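Local coordinates for protein PrgZ (PDB 4FAJ) that binds a peptide pheromone as a membrane-anchored extracellular solute-binding protein, probably delivering it for transport across the membrane, at residues S163-A168 against L191-V196; L315-M320 against H549-K554; A345-S350 against Q431-D436. One frame throughout, in Å; residues are numbered along the deposited sequence.

Contact 1. Residues S163-A168 against L191-V196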
loop_
_atom_site.group_PDB
_atom_site.type_symbol
_atom_site.label_atom_id
_atom_site.label_comp_id
_atom_site.label_asym_id
_atom_site.label_seq_id
_atom_site.Cartn_x
_atom_site.Cartn_y
_atom_site.Cartn_z
ATOM N N SER A 163 -3.916 16.150 -1.559
ATOM C CA SER A 163 -3.299 17.404 -1.100
ATOM C C SER A 163 -2.855 18.325 -2.216
ATOM O O SER A 163 -2.823 19.540 -2.030
ATOM C CB SER A 163 -2.102 17.117 -0.187
ATOM O OG SER A 163 -2.528 16.365 0.928
ATOM N N ALA A 164 -2.534 17.761 -3.376
ATOM C CA ALA A 164 -2.151 18.557 -4.554
ATOM C C ALA A 164 -3.256 19.472 -5.093
ATOM O O ALA A 164 -2.970 20.493 -5.720
ATOM C CB ALA A 164 -1.653 17.628 -5.664
ATOM N N ILE A 165 -4.514 19.114 -4.845
ATOM C CA ILE A 165 -5.652 19.836 -5.410
ATOM C C ILE A 165 -5.930 21.098 -4.604
ATOM O O ILE A 165 -5.911 21.067 -3.375
ATOM C CB ILE A 165 -6.917 18.944 -5.444
ATOM C CG1 ILE A 165 -6.681 17.730 -6.343
ATOM C CG2 ILE A 165 -8.146 19.730 -5.927
ATOM C CD1 ILE A 165 -7.814 16.699 -6.310
ATOM N N LYS A 166 -6.201 22.197 -5.303
ATOM C CA LYS A 166 -6.482 23.474 -4.644
ATOM C C LYS A 166 -7.608 23.333 -3.614
ATOM O O LYS A 166 -8.626 22.672 -3.862
ATOM C CB LYS A 166 -6.826 24.564 -5.654
ATOM C CG LYS A 166 -6.685 25.981 -5.103
ATOM C CD LYS A 166 -7.713 26.951 -5.681
ATOM C CE LYS A 166 -7.608 27.071 -7.186
ATOM N NZ LYS A 166 -8.386 28.221 -7.743
ATOM N N ASN A 167 -7.379 23.941 -2.451
ATOM C CA ASN A 167 -8.301 23.939 -1.310
ATOM C C ASN A 167 -8.349 22.647 -0.498
ATOM O O ASN A 167 -8.972 22.625 0.561
ATOM C CB ASN A 167 -9.716 24.384 -1.716
ATOM C CG ASN A 167 -9.757 25.823 -2.182
ATOM O OD1 ASN A 167 -9.002 26.658 -1.694
ATOM N ND2 ASN A 167 -10.634 26.122 -3.134
ATOM N N ALA A 168 -7.695 21.580 -0.957
ATOM C CA ALA A 168 -7.676 20.326 -0.193
ATOM C C ALA A 168 -7.040 20.538 1.187
ATOM O O ALA A 168 -7.473 19.927 2.162
ATOM C CB ALA A 168 -6.942 19.231 -0.953
ATOM N N LEU A 191 -14.460 16.836 -16.773
ATOM C CA LEU A 191 -13.947 17.199 -15.459
ATOM C C LEU A 191 -12.850 18.247 -15.609
ATOM O O LEU A 191 -11.984 18.112 -16.476
ATOM C CB LEU A 191 -13.357 15.968 -14.781
ATOM C CG LEU A 191 -14.293 15.002 -14.064
ATOM C CD1 LEU A 191 -13.527 13.716 -13.706
ATOM C CD2 LEU A 191 -14.878 15.665 -12.805
ATOM N N GLU A 192 -12.882 19.285 -14.775
ATOM C CA GLU A 192 -11.774 20.243 -14.694
ATOM C C GLU A 192 -11.241 20.282 -13.255
ATOM O O GLU A 192 -12.014 20.420 -12.314
ATOM C CB GLU A 192 -12.209 21.642 -15.137
ATOM C CG GLU A 192 -11.086 22.678 -15.093
ATOM C CD GLU A 192 -11.548 24.085 -15.419
ATOM O OE1 GLU A 192 -12.028 24.312 -16.544
ATOM O OE2 GLU A 192 -11.410 24.978 -14.550
ATOM N N ILE A 193 -9.924 20.149 -13.102
ATOM C CA ILE A 193 -9.269 20.112 -11.784
ATOM C C ILE A 193 -8.189 21.174 -11.755
ATOM O O ILE A 193 -7.408 21.284 -12.714
ATOM C CB ILE A 193 -8.577 18.761 -11.544
ATOM C CG1 ILE A 193 -9.567 17.599 -11.663
ATOM C CG2 ILE A 193 -7.872 18.727 -10.175
ATOM C CD1 ILE A 193 -8.911 16.342 -12.180
ATOM N N GLU A 194 -8.137 21.952 -10.667
ATOM C CA GLU A 194 -7.037 22.886 -10.450
ATOM C C GLU A 194 -6.124 22.461 -9.293
ATOM O O GLU A 194 -6.577 22.211 -8.176
ATOM C CB GLU A 194 -7.534 24.315 -10.217
ATOM C CG GLU A 194 -6.377 25.268 -9.977
ATOM C CD GLU A 194 -6.560 26.596 -10.619
ATOM O OE1 GLU A 194 -5.962 26.803 -11.703
ATOM O OE2 GLU A 194 -7.307 27.430 -10.054
ATOM N N LEU A 195 -4.829 22.403 -9.587
ATOM C CA LEU A 195 -3.811 22.068 -8.610
ATOM C C LEU A 195 -3.168 23.319 -8.001
ATOM O O LEU A 195 -3.183 24.407 -8.586
ATOM C CB LEU A 195 -2.736 21.218 -9.271
ATOM C CG LEU A 195 -3.182 19.975 -10.043
ATOM C CD1 LEU A 195 -1.953 19.262 -10.592
ATOM C CD2 LEU A 195 -4.000 19.043 -9.175
ATOM N N VAL A 196 -2.591 23.150 -6.817
ATOM C CA VAL A 196 -1.898 24.244 -6.151
ATOM C C VAL A 196 -0.650 24.631 -6.946
ATOM O O VAL A 196 -0.370 25.811 -7.125
ATOM C CB VAL A 196 -1.554 23.885 -4.703
ATOM C CG1 VAL A 196 -0.650 24.957 -4.071
ATOM C CG2 VAL A 196 -2.839 23.728 -3.901
#
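Lys166 lays its CE methylene alongside the Glu194 side chain, the two chains pointing the same way, with CE of Lys166 3.5 Å from CG of Glu194. Both leave with CG anti to the backbone N; Lys166 then bends at chi2 and chi3 and Glu194 at chi2, which lets NZ of Lys166 reach OE2 of Glu194 at 2.7 Å, on its anti lone pair. That salt bridge flanks a backbone link. N of Lys166 donates to O of Glu194 over 2.9 Å, in the carbonyl plane, and N of Val196 donates to O of Ala164, also 2.9 Å and almost straight (170°), approaching nearly along the C=O axis. Together the two bonds frame Ile165 and Leu195 as a non-hydrogen-bonded antiparallel pair, their CA atoms 4.3 Å apart. On the apolar side the Ile165 side chain crosses those of Ile193 and Leu195 obliquely, its CG1 4.1 Å from CG2 of Ile193 and from CD2 of Leu195, and Phe202 of helix 202-205 touches all three residues. CG2 of Val196 rests on CA of Lys166 at 3.7 Å. After the bridge the chain reverses: N of Ala168 bonds to O of Ile165, with Asn167 at positive phi (76°), and helix 168-172 follows. This is a single antiparallel beta bridge, made just beyond the end of strand 190-194, that runs straight into a type II beta turn.

Contact 2. Residues L315-M320 against H549-K554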
loop_
_atom_site.group_PDB
_atom_site.type_symbol
_atom_site.label_atom_id
_atom_site.label_comp_id
_atom_site.label_asym_id
_atom_site.label_seq_id
_atom_site.Cartn_x
_atom_site.Cartn_y
_atom_site.Cartn_z
ATOM N N LEU A 315 10.560 -8.247 -7.651
ATOM C CA LEU A 315 10.886 -7.268 -6.611
ATOM C C LEU A 315 9.850 -6.161 -6.609
ATOM O O LEU A 315 9.514 -5.629 -7.665
ATOM C CB LEU A 315 12.280 -6.665 -6.841
ATOM C CG LEU A 315 12.816 -5.737 -5.747
ATOM C CD1 LEU A 315 13.052 -6.526 -4.458
ATOM C CD2 LEU A 315 14.110 -5.048 -6.205
ATOM N N MET A 316 9.335 -5.834 -5.426
ATOM C CA MET A 316 8.274 -4.839 -5.274
ATOM C C MET A 316 8.811 -3.531 -4.681
ATOM O O MET A 316 9.806 -3.540 -3.966
ATOM C CB MET A 316 7.201 -5.370 -4.346
ATOM C CG MET A 316 6.541 -6.659 -4.790
ATOM S SD MET A 316 5.351 -6.379 -6.118
ATOM C CE MET A 316 6.209 -7.133 -7.483
ATOM N N ALA A 317 8.118 -2.420 -4.964
ATOM C CA ALA A 317 8.438 -1.103 -4.374
ATOM C C ALA A 317 7.787 -1.003 -2.995
ATOM O O ALA A 317 6.889 -0.185 -2.753
ATOM C CB ALA A 317 7.963 0.039 -5.300
ATOM N N ASN A 318 8.271 -1.839 -2.079
ATOM C CA ASN A 318 7.561 -2.140 -0.841
ATOM C C ASN A 318 8.606 -2.354 0.257
ATOM O O ASN A 318 9.405 -3.272 0.172
ATOM C CB ASN A 318 6.693 -3.381 -1.121
ATOM C CG ASN A 318 5.898 -3.914 0.082
ATOM O OD1 ASN A 318 5.335 -5.018 -0.021
ATOM N ND2 ASN A 318 5.804 -3.155 1.184
ATOM N N THR A 319 8.619 -1.466 1.253
ATOM C CA THR A 319 9.527 -1.575 2.384
ATOM C C THR A 319 8.733 -2.043 3.614
ATOM O O THR A 319 7.684 -1.473 3.928
ATOM C CB THR A 319 10.188 -0.218 2.693
ATOM O OG1 THR A 319 10.964 0.213 1.557
ATOM C CG2 THR A 319 11.100 -0.315 3.942
ATOM N N MET A 320 9.229 -3.071 4.294
ATOM C CA MET A 320 8.684 -3.456 5.606
ATOM C C MET A 320 9.489 -2.749 6.712
ATOM O O MET A 320 10.728 -2.742 6.690
ATOM C CB MET A 320 8.720 -4.977 5.805
ATOM C CG MET A 320 7.748 -5.757 4.943
ATOM S SD MET A 320 5.999 -5.359 5.215
ATOM C CE MET A 320 5.810 -5.694 6.971
ATOM N N HIS A 549 2.153 -5.502 -10.969
ATOM C CA HIS A 549 2.733 -4.171 -10.812
ATOM C C HIS A 549 3.605 -4.109 -9.554
ATOM O O HIS A 549 3.183 -4.571 -8.485
ATOM C CB HIS A 549 1.624 -3.116 -10.705
ATOM C CG HIS A 549 0.725 -3.046 -11.902
ATOM N ND1 HIS A 549 1.132 -2.512 -13.105
ATOM C CD2 HIS A 549 -0.569 -3.406 -12.069
ATOM C CE1 HIS A 549 0.136 -2.573 -13.973
ATOM N NE2 HIS A 549 -0.911 -3.103 -13.369
ATOM N N SER A 550 4.801 -3.530 -9.667
ATOM C CA SER A 550 5.663 -3.298 -8.492
ATOM C C SER A 550 5.229 -2.062 -7.663
ATOM O O SER A 550 5.699 -1.863 -6.531
ATOM C CB SER A 550 7.114 -3.157 -8.921
ATOM O OG SER A 550 7.249 -2.105 -9.856
ATOM N N ILE A 551 4.352 -1.241 -8.238
ATOM C CA ILE A 551 3.714 -0.120 -7.541
ATOM C C ILE A 551 2.181 -0.198 -7.681
ATOM O O ILE A 551 1.665 -0.766 -8.647
ATOM C CB ILE A 551 4.186 1.270 -8.070
ATOM C CG1 ILE A 551 3.732 1.509 -9.515
ATOM C CG2 ILE A 551 5.692 1.423 -7.974
ATOM C CD1 ILE A 551 4.111 2.897 -10.054
ATOM N N GLY A 552 1.469 0.385 -6.728
ATOM C CA GLY A 552 0.008 0.432 -6.758
ATOM C C GLY A 552 -0.614 -0.933 -6.536
ATOM O O GLY A 552 -0.014 -1.811 -5.906
ATOM N N ALA A 553 -1.822 -1.117 -7.062
ATOM C CA ALA A 553 -2.535 -2.384 -6.916
ATOM C C ALA A 553 -1.740 -3.464 -7.653
ATOM O O ALA A 553 -1.443 -3.305 -8.822
ATOM C CB ALA A 553 -3.940 -2.262 -7.478
ATOM N N LYS A 554 -1.401 -4.550 -6.968
ATOM C CA LYS A 554 -0.405 -5.505 -7.457
ATOM C C LYS A 554 -0.817 -6.286 -8.709
ATOM O O LYS A 554 0.031 -6.549 -9.575
ATOM C CB LYS A 554 -0.024 -6.499 -6.359
ATOM C CG LYS A 554 1.161 -7.396 -6.721
ATOM C CD LYS A 554 1.526 -8.346 -5.586
ATOM C CE LYS A 554 2.219 -7.652 -4.431
ATOM N NZ LYS A 554 2.991 -8.642 -3.576
HETATM O O HOH W 1 3.984 -5.932 -2.441
#
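Strand 311-324 is kinked at Ala317, the centre of an inverse gamma turn, and there N of Ala317 donates to O of Ser550, 2.9 Å away at an N-H...O angle of 156°. The donor lies in the carbonyl plane, on a lone pair, although the loop 549-554 forms no strand. CB of Ala317 points at the loop and closes on CG2 of Ile551 at 3.8 Å. CB of Ser550 lies 3.7 Å from O of Leu315, and CE of Met316 sits 4.0 Å from CA of Ser550. Met316 has its CG anti to the carbonyl carbon, and bends at chi2 and chi3 carry the sulphur to the loop, where SD of Met316 lies 3.7 Å from O of His549. The Lys554 chain crosses it at about a right angle, CE of Lys554 meeting SD of Met316 at 3.8 Å. NZ of Lys554 is hydrogen-bonded to OG1 of Thr535 on strand 528-539. A water joins the segments as well: it donates to OD1 of Asn318 over 2.9 Å and accepts a weak bond from NZ of Lys554. ND2 of Asn318 bonds to a polar side chain of the bound peptide. The lysine thus contributes its CE methylene to the thioether while its ammonium is satisfied by a hydroxyl and, weakly, by water, and the carboxamide that meets the peptide has its oxygen linked through that water to the loop.

Contact 3. Residues A345-S350 against Q431-D436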
loop_
_atom_site.group_PDB
_atom_site.type_symbol
_atom_site.label_atom_id
_atom_site.label_comp_id
_atom_site.label_asym_id
_atom_site.label_seq_id
_atom_site.Cartn_x
_atom_site.Cartn_y
_atom_site.Cartn_z
ATOM N N ALA A 345 20.814 -3.030 15.590
ATOM C CA ALA A 345 20.745 -4.422 16.010
ATOM C C ALA A 345 20.171 -5.369 14.950
ATOM O O ALA A 345 20.330 -6.587 15.077
ATOM C CB ALA A 345 19.943 -4.547 17.301
ATOM N N ILE A 346 19.498 -4.842 13.926
ATOM C CA ILE A 346 18.843 -5.712 12.932
ATOM C C ILE A 346 19.809 -6.197 11.844
ATOM O O ILE A 346 20.313 -5.403 11.041
ATOM C CB ILE A 346 17.617 -5.047 12.254
ATOM C CG1 ILE A 346 16.619 -4.515 13.290
ATOM C CG2 ILE A 346 16.914 -6.050 11.339
ATOM C CD1 ILE A 346 16.326 -5.450 14.386
ATOM N N ASP A 347 20.075 -7.502 11.846
ATOM C CA ASP A 347 20.891 -8.133 10.820
ATOM C C ASP A 347 20.001 -8.429 9.616
ATOM O O ASP A 347 19.452 -9.527 9.475
ATOM C CB ASP A 347 21.552 -9.397 11.354
ATOM C CG ASP A 347 22.547 -10.012 10.377
ATOM O OD1 ASP A 347 22.626 -9.585 9.209
ATOM O OD2 ASP A 347 23.249 -10.956 10.794
ATOM N N ARG A 348 19.884 -7.431 8.745
ATOM C CA ARG A 348 18.979 -7.503 7.591
ATOM C C ARG A 348 19.394 -8.581 6.591
ATOM O O ARG A 348 18.535 -9.263 6.034
ATOM C CB ARG A 348 18.909 -6.142 6.895
ATOM C CG ARG A 348 18.316 -5.052 7.762
ATOM C CD ARG A 348 18.490 -3.661 7.145
ATOM N NE ARG A 348 17.888 -2.635 7.988
ATOM C CZ ARG A 348 18.406 -2.172 9.124
ATOM N NH1 ARG A 348 19.574 -2.621 9.586
ATOM N NH2 ARG A 348 17.754 -1.240 9.807
ATOM N N GLU A 349 20.700 -8.735 6.360
ATOM C CA GLU A 349 21.172 -9.723 5.393
ATOM C C GLU A 349 20.828 -11.143 5.822
ATOM O O GLU A 349 20.419 -11.953 4.996
ATOM C CB GLU A 349 22.682 -9.596 5.114
ATOM C CG GLU A 349 23.104 -8.259 4.483
ATOM C CD GLU A 349 22.457 -7.965 3.122
ATOM O OE1 GLU A 349 21.847 -8.869 2.506
ATOM O OE2 GLU A 349 22.571 -6.810 2.662
ATOM N N SER A 350 20.982 -11.449 7.109
ATOM C CA SER A 350 20.593 -12.765 7.623
ATOM C C SER A 350 19.097 -13.020 7.475
ATOM O O SER A 350 18.687 -14.117 7.088
ATOM C CB SER A 350 21.007 -12.927 9.085
ATOM O OG SER A 350 22.412 -13.024 9.185
ATOM N N GLN A 431 12.695 -10.365 17.262
ATOM C CA GLN A 431 12.728 -10.523 18.711
ATOM C C GLN A 431 14.098 -11.011 19.195
ATOM O O GLN A 431 14.698 -10.414 20.095
ATOM C CB GLN A 431 11.617 -11.480 19.138
ATOM C CG GLN A 431 11.671 -11.936 20.581
ATOM C CD GLN A 431 10.711 -13.075 20.835
ATOM O OE1 GLN A 431 10.654 -14.032 20.060
ATOM N NE2 GLN A 431 9.965 -12.991 21.915
ATOM N N GLY A 432 14.599 -12.078 18.583
ATOM C CA GLY A 432 15.908 -12.636 18.933
ATOM C C GLY A 432 17.071 -11.690 18.674
ATOM O O GLY A 432 18.011 -11.648 19.454
ATOM N N GLN A 433 16.998 -10.937 17.573
ATOM C CA GLN A 433 18.011 -9.924 17.237
ATOM C C GLN A 433 18.051 -8.796 18.260
ATOM O O GLN A 433 19.128 -8.378 18.695
ATOM C CB GLN A 433 17.736 -9.332 15.866
ATOM C CG GLN A 433 17.820 -10.350 14.768
ATOM C CD GLN A 433 19.230 -10.661 14.377
ATOM O OE1 GLN A 433 20.018 -9.765 14.058
ATOM N NE2 GLN A 433 19.562 -11.937 14.375
ATOM N N LEU A 434 16.876 -8.312 18.645
ATOM C CA LEU A 434 16.796 -7.219 19.595
ATOM C C LEU A 434 17.250 -7.692 20.982
ATOM O O LEU A 434 18.055 -7.033 21.635
ATOM C CB LEU A 434 15.386 -6.635 19.625
ATOM C CG LEU A 434 14.991 -5.860 18.363
ATOM C CD1 LEU A 434 13.552 -5.368 18.469
ATOM C CD2 LEU A 434 15.942 -4.698 18.106
ATOM N N GLN A 435 16.767 -8.854 21.403
ATOM C CA GLN A 435 17.165 -9.423 22.699
ATOM C C GLN A 435 18.666 -9.714 22.766
ATOM O O GLN A 435 19.276 -9.536 23.811
ATOM C CB GLN A 435 16.312 -10.659 23.036
ATOM C CG GLN A 435 14.864 -10.263 23.339
ATOM C CD GLN A 435 13.939 -11.409 23.726
ATOM O OE1 GLN A 435 12.847 -11.168 24.227
ATOM N NE2 GLN A 435 14.356 -12.642 23.481
ATOM N N ASP A 436 19.266 -10.100 21.640
ATOM C CA ASP A 436 20.699 -10.427 21.598
ATOM C C ASP A 436 21.640 -9.218 21.693
ATOM O O ASP A 436 22.779 -9.362 22.152
ATOM C CB ASP A 436 21.041 -11.215 20.326
ATOM C CG ASP A 436 22.434 -11.849 20.381
ATOM O OD1 ASP A 436 22.762 -12.499 21.403
ATOM O OD2 ASP A 436 23.207 -11.699 19.404
HETATM O O HOH W 2 21.289 -8.145 17.049
#
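The linker between helices 336-345 and 348-356, with Asp347 as N-cap of the second, packs here against the C-terminal turns of helix 421-437. Among the polar interactions, the cap is internal to 345-350: N of Ser350 donates to OD1 of Asp347 at 3.3 Å with a nearly straight N-H (167°), and OG of Ser350, in the conformer described, donates to OD2 of Asp347. Both donors meet the carboxylate from above its plane. N of Asp347 instead serves helix 421-437, donating to OE1 of Gln433 at 3.2 Å, from above the amide carbonyl plane and at a bent angle of 148°. The Gln433 chain, with CG anti to the carbonyl carbon and a fold at chi2 (-79°), sets that oxygen only 3.1 Å from CB of Asp347, a snug fit. Apolar contact comes from one methyl: CD2 of Leu434 touches CD1 of Ile346 at 3.8 Å, the chains crossing obliquely, and CB of Ala345 at 4.1 Å. Leu430 and Val443 extend this patch, on Ile346 and Leu434 respectively. Water completes the contact, donating to two main-chain oxygens at once, O of Ala345 and O of Gln433, each 2.7 Å away.

In the fold
Contact 2 is the most central, its centre about 8 Å from the centre of the chain, yet contact 3, about 26 Å out, is the more buried. Contact 1, about 23 Å out, lies on the opposite side from contact 3, their centres about 45 Å apart. Strand 528-539 relates two of them: it pairs with strand 311-324 in contact 2, and its Pro529 accepts from Arg348 in contact 3. Contact 1 belongs to a different sheet, with strand 120-124 as neighbour. Chemistry follows the elements joined: paired main-chain bonds and a salt bridge between strand end and loop, one main-chain bond with thioether packing between strand corner and loop, and a bond from a helix side chain to an interhelix linker.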